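Glycosyl hydrolase family 26 (Bacteroides ovatus, PDB 4ZXO) is a beta-mannanase that probably hydrolyses beta-1,4-mannosidic linkages in the backbone of galactomannan. Local coordinates at residues Lys332-Phe335 and Asn339-Leu342. Sequence-based numbering, arbitrary orientation.
With K (potassium ion), chain B.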
# COMPACT_ATOMS: atom_id res chain seq x y z
N LYS A 332 1.68 -11.08 17.64
CA LYS A 332 0.86 -10.97 16.43
C LYS A 332 1.42 -9.99 15.44
O LYS A 332 0.96 -9.97 14.31
CB LYS A 332 -0.57 -10.59 16.81
CG LYS A 332 -1.13 -11.62 17.77
CD LYS A 332 -2.53 -11.32 18.25
CE LYS A 332 -3.04 -12.48 19.11
NZ LYS A 332 -4.37 -12.18 19.65
N ILE A 333 2.37 -9.14 15.84
CA ILE A 333 2.77 -8.06 14.95
C ILE A 333 4.23 -8.19 14.58
O ILE A 333 5.07 -8.29 15.50
CB ILE A 333 2.57 -6.66 15.62
CG1 ILE A 333 1.15 -6.48 16.19
CG2 ILE A 333 2.89 -5.44 14.68
CD1 ILE A 333 0.04 -6.57 15.18
N LEU A 334 4.53 -8.15 13.28
CA LEU A 334 5.82 -8.58 12.79
C LEU A 334 6.64 -7.42 12.22
O LEU A 334 6.17 -6.62 11.40
CB LEU A 334 5.68 -9.65 11.73
CG LEU A 334 4.83 -10.86 12.08
CD1 LEU A 334 4.65 -11.71 10.83
CD2 LEU A 334 5.41 -11.67 13.20
N PHE A 335 7.89 -7.38 12.63
CA PHE A 335 8.86 -6.39 12.20
C PHE A 335 10.03 -7.16 11.64
O PHE A 335 10.21 -8.36 11.95
CB PHE A 335 9.34 -5.48 13.39
CG PHE A 335 8.27 -4.60 13.95
CD1 PHE A 335 8.27 -3.23 13.69
CD2 PHE A 335 7.26 -5.15 14.76
CE1 PHE A 335 7.26 -2.39 14.19
CE2 PHE A 335 6.25 -4.32 15.26
CZ PHE A 335 6.23 -2.94 14.96
N ASN A 339 10.00 -13.86 13.00
CA ASN A 339 10.08 -15.18 12.40
C ASN A 339 9.24 -15.30 11.15
O ASN A 339 8.13 -15.89 11.18
CB ASN A 339 9.66 -16.23 13.40
CG ASN A 339 9.91 -17.64 12.91
OD1 ASN A 339 10.72 -17.87 12.01
ND2 ASN A 339 9.23 -18.58 13.50
N PHE A 340 9.75 -14.74 10.05
CA PHE A 340 9.13 -14.92 8.75
C PHE A 340 10.26 -14.86 7.72
O PHE A 340 11.31 -14.31 8.01
CB PHE A 340 8.05 -13.84 8.49
CG PHE A 340 8.60 -12.45 8.51
CD1 PHE A 340 9.11 -11.86 7.35
CD2 PHE A 340 8.59 -11.71 9.67
CE1 PHE A 340 9.68 -10.58 7.36
CE2 PHE A 340 9.14 -10.42 9.69
CZ PHE A 340 9.65 -9.84 8.54
N GLU A 341 10.05 -15.44 6.55
CA GLU A 341 11.01 -15.35 5.44
C GLU A 341 10.13 -15.23 4.22
O GLU A 341 9.61 -16.23 3.69
CB GLU A 341 11.92 -16.59 5.34
CG GLU A 341 12.81 -16.74 6.57
CD GLU A 341 13.64 -17.98 6.49
OE1 GLU A 341 13.16 -19.08 6.94
OE2 GLU A 341 14.77 -17.86 5.99
N LEU A 342 9.93 -14.00 3.77
CA LEU A 342 8.96 -13.71 2.73
C LEU A 342 9.30 -14.26 1.35
O LEU A 342 8.42 -14.47 0.56
CB LEU A 342 8.79 -12.22 2.64
CG LEU A 342 8.34 -11.49 3.90
CD1 LEU A 342 8.21 -9.99 3.55
CD2 LEU A 342 7.00 -12.05 4.32
K K B . 6.32 -8.49 17.54
O HOH W 1 7.04 -9.95 19.59
O HOH W 2 8.98 -10.06 17.94
O HOH W 3 8.51 -7.77 16.70
O HOH W 4 7.13 -11.01 16.87
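Leu334 and Phe340 supply the apolar part of this contact: Leu334 CB lies 4.1 Å from Phe340 CE2, an approach oblique to the ring, and Leu334 CD1 is 4.1 Å from Phe340 CD2. The two side chains run past one another in opposite directions. Phe340 points toward strand 333-334, and with CG between the backbone N and the carbonyl carbon (chi1 60°) the CD2-CE2 side of the ring meets Leu334. Both residues also rest on Leu28 of strand 27-32, with which the short strand 333-334 pairs in parallel, so Phe340 joins the loop after strand 333-334 to strand 27-32 of the TIM-barrel fold.

The polar part is an edge contact. Phe335 O stands 3.2 Å from Phe340 CE2 and 3.8 Å from Phe340 CZ, near the ring plane, where the partly positive ring hydrogens would face the oxygen. Phe335 points away from the loop, and its ring packs against Phe29 and Phe324. Phe335 N is hydrogen-bonded to Asp338 OD2, in the link between the two segments.

Metal binding occupies another part of the strand. Ile333 O binds the potassium ion at 2.4 Å, Ser328 O and Ser330 O are further ligands, and four waters lie around it, water 3 at 2.5 Å.

Cutting Phe340 back to an alanine is likely to open a gap beside Leu334 and Leu28 and to deprive Phe335 O of its aromatic edge. With 148 Å² buried and dispersion plus a weak carbonyl-to-ring-edge attraction as the evident forces, the chemistry implies a modest, local attachment of the loop, chemically distinct from the potassium coordination that ties the strand to the end of helix 321-328.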